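Leucyl-tRNA synthetase (Giardia intestinalis, PDB 3PZ6) probably joins leucine to tRNA(Leu) using ATP, this chain being its CP1 editing domain, which probably removes wrongly attached amino acids. Local coordinates at residues I229-I234 against Y265-Y270; G107-N112 against H122-M127. The protein carries 2 engineered substitutions. All coordinates share one frame; numbering follows the deposited sequence.

Contact 1 (I229-I234 against Y265-Y270); sequences IEIPDI and YTKGFY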
loop_
_atom_site.group_PDB
_atom_site.type_symbol
_atom_site.label_atom_id
_atom_site.label_comp_id
_atom_site.label_asym_id
_atom_site.label_seq_id
_atom_site.Cartn_x
_atom_site.Cartn_y
_atom_site.Cartn_z
ATOM N N ILE A 229 1.363 -17.288 -1.623
ATOM C CA ILE A 229 0.302 -18.275 -1.618
ATOM C C ILE A 229 0.524 -19.283 -2.737
ATOM O O ILE A 229 0.766 -18.900 -3.886
ATOM C CB ILE A 229 -1.092 -17.593 -1.757
ATOM C CG1 ILE A 229 -1.400 -16.767 -0.498
ATOM C CG2 ILE A 229 -2.190 -18.634 -2.002
ATOM C CD1 ILE A 229 -2.546 -15.780 -0.633
ATOM N N GLU A 230 0.465 -20.565 -2.386
ATOM C CA GLU A 230 0.491 -21.631 -3.368
ATOM C C GLU A 230 -0.917 -22.141 -3.629
ATOM O O GLU A 230 -1.610 -22.610 -2.725
ATOM C CB GLU A 230 1.384 -22.792 -2.915
ATOM C CG GLU A 230 1.399 -23.961 -3.910
ATOM C CD GLU A 230 2.217 -25.152 -3.449
ATOM O OE1 GLU A 230 2.907 -25.064 -2.406
ATOM O OE2 GLU A 230 2.177 -26.194 -4.143
ATOM N N ILE A 231 -1.330 -22.043 -4.882
ATOM C CA ILE A 231 -2.559 -22.669 -5.322
ATOM C C ILE A 231 -2.213 -23.979 -6.034
ATOM O O ILE A 231 -1.602 -23.959 -7.107
ATOM C CB ILE A 231 -3.375 -21.735 -6.227
ATOM C CG1 ILE A 231 -3.688 -20.429 -5.485
ATOM C CG2 ILE A 231 -4.653 -22.424 -6.672
ATOM C CD1 ILE A 231 -4.159 -19.287 -6.371
ATOM N N PRO A 232 -2.580 -25.127 -5.421
ATOM C CA PRO A 232 -2.407 -26.449 -6.034
ATOM C C PRO A 232 -2.959 -26.468 -7.456
ATOM O O PRO A 232 -4.060 -25.962 -7.699
ATOM C CB PRO A 232 -3.259 -27.359 -5.145
ATOM C CG PRO A 232 -3.254 -26.681 -3.809
ATOM C CD PRO A 232 -3.240 -25.214 -4.101
ATOM N N ASP A 233 -2.189 -27.039 -8.380
ATOM C CA ASP A 233 -2.537 -27.090 -9.803
ATOM C C ASP A 233 -2.124 -25.826 -10.567
ATOM O O ASP A 233 -2.294 -25.754 -11.792
ATOM C CB ASP A 233 -4.027 -27.385 -10.002
ATOM N N ILE A 234 -1.591 -24.832 -9.851
ATOM C CA ILE A 234 -1.061 -23.623 -10.492
ATOM C C ILE A 234 0.343 -23.295 -9.982
ATOM O O ILE A 234 1.294 -23.276 -10.768
ATOM C CB ILE A 234 -2.000 -22.399 -10.359
ATOM C CG1 ILE A 234 -3.382 -22.701 -10.949
ATOM C CG2 ILE A 234 -1.409 -21.204 -11.082
ATOM C CD1 ILE A 234 -4.474 -21.688 -10.583
ATOM N N TYR A 265 -8.773 -15.252 -7.025
ATOM C CA TYR A 265 -9.515 -14.940 -5.812
ATOM C C TYR A 265 -10.328 -16.138 -5.311
ATOM O O TYR A 265 -10.429 -16.344 -4.102
ATOM C CB TYR A 265 -10.384 -13.694 -6.016
ATOM C CG TYR A 265 -9.609 -12.377 -6.024
ATOM C CD1 TYR A 265 -8.554 -12.155 -6.919
ATOM C CD2 TYR A 265 -9.943 -11.348 -5.146
ATOM C CE1 TYR A 265 -7.845 -10.952 -6.929
ATOM C CE2 TYR A 265 -9.249 -10.135 -5.152
ATOM C CZ TYR A 265 -8.202 -9.942 -6.041
ATOM O OH TYR A 265 -7.511 -8.744 -6.036
ATOM N N THR A 266 -10.874 -16.941 -6.227
ATOM C CA THR A 266 -11.683 -18.102 -5.835
ATOM C C THR A 266 -10.822 -19.282 -5.401
ATOM O O THR A 266 -10.953 -19.751 -4.270
ATOM C CB THR A 266 -12.695 -18.533 -6.931
ATOM O OG1 THR A 266 -13.441 -17.389 -7.362
ATOM C CG2 THR A 266 -13.666 -19.583 -6.400
ATOM N N LYS A 267 -9.949 -19.757 -6.288
ATOM C CA LYS A 267 -9.064 -20.870 -5.961
ATOM C C LYS A 267 -8.174 -20.501 -4.788
ATOM O O LYS A 267 -7.943 -21.319 -3.893
ATOM C CB LYS A 267 -8.211 -21.284 -7.158
ATOM C CG LYS A 267 -8.929 -22.157 -8.168
ATOM C CD LYS A 267 -7.944 -22.840 -9.107
ATOM C CE LYS A 267 -8.655 -23.694 -10.144
ATOM N NZ LYS A 267 -9.362 -24.851 -9.515
ATOM N N GLY A 268 -7.691 -19.258 -4.797
ATOM C CA GLY A 268 -6.901 -18.713 -3.700
ATOM C C GLY A 268 -7.544 -18.944 -2.350
ATOM O O GLY A 268 -6.933 -19.530 -1.462
ATOM N N PHE A 269 -8.790 -18.507 -2.203
ATOM C CA PHE A 269 -9.488 -18.646 -0.937
ATOM C C PHE A 269 -9.722 -20.115 -0.562
ATOM O O PHE A 269 -9.394 -20.528 0.556
ATOM C CB PHE A 269 -10.803 -17.849 -0.931
ATOM C CG PHE A 269 -11.663 -18.113 0.275
ATOM C CD1 PHE A 269 -11.308 -17.611 1.524
ATOM C CD2 PHE A 269 -12.821 -18.882 0.167
ATOM C CE1 PHE A 269 -12.097 -17.859 2.647
ATOM C CE2 PHE A 269 -13.617 -19.135 1.287
ATOM C CZ PHE A 269 -13.254 -18.618 2.528
ATOM N N TYR A 270 -10.266 -20.900 -1.488
ATOM C CA TYR A 270 -10.653 -22.279 -1.169
ATOM C C TYR A 270 -9.485 -23.248 -1.042
ATOM O O TYR A 270 -9.491 -24.100 -0.155
ATOM C CB TYR A 270 -11.700 -22.810 -2.156
ATOM C CG TYR A 270 -13.054 -22.153 -1.982
ATOM C CD1 TYR A 270 -13.785 -22.312 -0.797
ATOM C CD2 TYR A 270 -13.602 -21.365 -2.990
ATOM C CE1 TYR A 270 -15.026 -21.704 -0.628
ATOM C CE2 TYR A 270 -14.838 -20.755 -2.831
ATOM C CZ TYR A 270 -15.541 -20.926 -1.647
ATOM O OH TYR A 270 -16.764 -20.320 -1.492
#

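Contact 2 (G107-N112 against H122-M127); sequences GAYYIN and HAAVNM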
loop_
_atom_site.group_PDB
_atom_site.type_symbol
_atom_site.label_atom_id
_atom_site.label_comp_id
_atom_site.label_asym_id
_atom_site.label_seq_id
_atom_site.Cartn_x
_atom_site.Cartn_y
_atom_site.Cartn_z
ATOM N N GLY A 107 -6.751 14.159 1.628
ATOM C CA GLY A 107 -6.649 15.085 2.740
ATOM C C GLY A 107 -5.942 14.447 3.910
ATOM O O GLY A 107 -6.000 13.232 4.085
ATOM N N ALA A 108 -5.267 15.274 4.700
ATOM C CA ALA A 108 -4.627 14.822 5.930
ATOM C C ALA A 108 -5.545 15.103 7.120
ATOM O O ALA A 108 -6.006 16.232 7.306
ATOM C CB ALA A 108 -3.274 15.500 6.109
ATOM N N TYR A 109 -5.818 14.069 7.912
ATOM C CA TYR A 109 -6.725 14.177 9.052
ATOM C C TYR A 109 -6.098 13.587 10.311
ATOM O O TYR A 109 -5.139 12.816 10.230
ATOM C CB TYR A 109 -8.034 13.436 8.774
ATOM C CG TYR A 109 -8.743 13.830 7.502
ATOM C CD1 TYR A 109 -9.740 14.808 7.509
ATOM C CD2 TYR A 109 -8.440 13.205 6.295
ATOM C CE1 TYR A 109 -10.407 15.165 6.335
ATOM C CE2 TYR A 109 -9.097 13.553 5.122
ATOM C CZ TYR A 109 -10.076 14.532 5.147
ATOM O OH TYR A 109 -10.719 14.866 3.980
ATOM N N TYR A 110 -6.648 13.959 11.466
ATOM C CA TYR A 110 -6.353 13.289 12.723
ATOM C C TYR A 110 -7.397 12.197 12.964
ATOM O O TYR A 110 -8.593 12.404 12.722
ATOM C CB TYR A 110 -6.384 14.280 13.890
ATOM C CG TYR A 110 -5.178 15.189 14.015
ATOM C CD1 TYR A 110 -3.935 14.688 14.395
ATOM C CD2 TYR A 110 -5.291 16.557 13.794
ATOM C CE1 TYR A 110 -2.830 15.524 14.521
ATOM C CE2 TYR A 110 -4.192 17.400 13.920
ATOM C CZ TYR A 110 -2.969 16.876 14.280
ATOM O OH TYR A 110 -1.883 17.712 14.401
ATOM N N ILE A 111 -6.940 11.033 13.422
ATOM C CA ILE A 111 -7.832 9.971 13.898
ATOM C C ILE A 111 -7.817 9.980 15.429
ATOM O O ILE A 111 -8.847 9.796 16.076
ATOM C CB ILE A 111 -7.407 8.582 13.353
ATOM C CG1 ILE A 111 -7.604 8.505 11.836
ATOM C CG2 ILE A 111 -8.154 7.439 14.062
ATOM C CD1 ILE A 111 -9.060 8.402 11.370
ATOM N N ASN A 112 -6.624 10.186 15.983
ATOM C CA ASN A 112 -6.415 10.428 17.404
ATOM C C ASN A 112 -5.187 11.323 17.593
ATOM O O ASN A 112 -4.702 11.919 16.630
ATOM C CB ASN A 112 -6.288 9.109 18.184
ATOM C CG ASN A 112 -5.227 8.178 17.612
ATOM O OD1 ASN A 112 -4.027 8.458 17.676
ATOM N ND2 ASN A 112 -5.668 7.046 17.078
ATOM N N HIS A 122 -14.176 11.119 0.849
ATOM C CA HIS A 122 -15.184 10.072 0.909
ATOM C C HIS A 122 -14.933 9.111 2.073
ATOM O O HIS A 122 -15.850 8.808 2.839
ATOM C CB HIS A 122 -15.210 9.304 -0.413
ATOM C CG HIS A 122 -16.304 8.287 -0.504
ATOM N ND1 HIS A 122 -16.123 6.966 -0.149
ATOM C CD2 HIS A 122 -17.589 8.394 -0.918
ATOM C CE1 HIS A 122 -17.249 6.304 -0.340
ATOM N NE2 HIS A 122 -18.154 7.146 -0.807
ATOM N N ALA A 123 -13.691 8.645 2.200
ATOM C CA ALA A 123 -13.306 7.710 3.257
ATOM C C ALA A 123 -13.353 8.358 4.633
ATOM O O ALA A 123 -13.818 7.739 5.585
ATOM C CB ALA A 123 -11.925 7.133 2.988
ATOM N N ALA A 124 -12.880 9.601 4.725
ATOM C CA ALA A 124 -12.850 10.353 5.986
ATOM C C ALA A 124 -14.250 10.649 6.519
ATOM O O ALA A 124 -14.477 10.614 7.729
ATOM C CB ALA A 124 -12.066 11.640 5.815
ATOM N N VAL A 125 -15.179 10.944 5.610
ATOM C CA VAL A 125 -16.586 11.136 5.958
ATOM C C VAL A 125 -17.186 9.824 6.486
ATOM O O VAL A 125 -17.788 9.804 7.563
ATOM C CB VAL A 125 -17.414 11.698 4.753
ATOM C CG1 VAL A 125 -18.922 11.569 4.999
ATOM C CG2 VAL A 125 -17.039 13.159 4.461
ATOM N N ASN A 126 -16.993 8.737 5.737
ATOM C CA ASN A 126 -17.516 7.417 6.107
ATOM C C ASN A 126 -16.874 6.882 7.386
ATOM O O ASN A 126 -17.362 5.923 7.984
ATOM C CB ASN A 126 -17.335 6.427 4.959
ATOM N N MET A 127 -15.785 7.519 7.799
ATOM C CA MET A 127 -15.052 7.138 8.996
ATOM C C MET A 127 -15.496 7.976 10.191
ATOM O O MET A 127 -15.325 7.574 11.346
ATOM C CB MET A 127 -13.559 7.313 8.751
ATOM C CG MET A 127 -12.678 6.393 9.561
ATOM S SD MET A 127 -11.345 5.687 8.574
ATOM C CE MET A 127 -10.645 7.153 7.828
#

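Contact 1 (I229-I234 against Y265-Y270)
A beta turn that follows strand 229-230 in the CP1 editing domain rests on helix 254-271, with Ile231 and Ile234 meeting Lys267 and Gly268. The turn covers Ile231 to Ile234. It is closed by a backbone hydrogen bond from Ile234 N to Ile231 O at 2.9 Å. Pro232 and Asp233 hold its two corners, and their backbone angles are those of a type II turn. The turn sets the two isoleucines side by side, facing the helix. Strand 229-230 pairs antiparallel with 273-274, which follows closely on the helix. Glu230 and Ile273 are joined by backbone hydrogen bonds in this small two-stranded sheet. The chain therefore comes back alongside strand 229-230 soon after the helix ends.

The contact itself is apolar and modest in area. Ile231 is buried and divides its two branches between neighbouring helix residues. Its CG1 sits opposite the carbonyl carbon (chi1 -58°), and an extended chi2 carries CD1 on to the helix backbone. There CD1 lies 3.9 Å from Gly268 N and equally 3.9 Å from Gly268 CA. It thus meets main chain, since Gly268 has no side chain. The other branch, CG2, is 3.8 Å from Lys267 CB. The side chains of Ile231 and Lys267 cross at about a right angle.

Lys267 contributes its hydrocarbon part, although the residue as a whole is exposed. Its chain runs out from the helix past both isoleucines and bends at the last torsion, chi4 -66°, before the ammonium nitrogen. Ile234 crosses it at a slant. Lys267 CD is the atom that both isoleucines reach: Ile231 CG2 stands 4.1 Å from it, and Ile234 CD1 3.9 Å.

Contact 2 (G107-N112 against H122-M127)
The Tyr109 ring has the methyl of Ala124 over one face. Ala124 CB lies 3.5 Å above the ring plane and is displaced from the centre toward the rim. It forms a CH-pi contact, 3.7 Å from Ala124 CB to the centroid of the Tyr109 ring and 18° off the ring normal. The methyl sits toward the phenol end: Tyr109 CZ and CE2 are each 3.6 Å from Ala124 CB. Tyr109 CG stands opposite the carbonyl carbon (chi1 -54°), and the ring runs back along its own strand toward Gly107. Tyr109 OH comes to 4.3 Å from Gly107 CA.

These residues belong to a beta hairpin and the helix that follows it. Strand 105-110 pairs antiparallel with 115-120, and helix 121-128 then folds back over the hairpin. Ser120 OG accepts a hydrogen bond from Ala123 N at the start of the helix. Strand 105-110 also pairs with 143-148 on its other edge, so the helix packs on a larger sheet.

The second touch lies three residues further on, at Met127, and where the chain turns a corner at Ile111. Ile111 CD1 meets Met127 CE at 4.1 Å, and the two side chains cross at about a right angle. Both also touch Ile117 of the partner strand. Met127 reaches Ile111 by bends at chi2 and chi3.

Contact 2 comes first along the chain and closes before contact 1 opens. Their centres are about 35 Å apart and their nearest atoms about 19 Å apart, so they do not touch. They share no helix, strand or sheet. Contact 2 is buried and belongs to the large mixed sheet, with helix 121-128 laid on one of its hairpins. Contact 1 is only partly buried and lies further out, about 22 Å from the centre of the chain to its own centre, against about 17 Å for contact 2. It joins helix 254-271 to the turn after strand 229-230. Both are apolar, in separate regions of the CP1 editing domain; contact 2 spans a short hairpin-to-helix connection, contact 1 a longer, largely helical one.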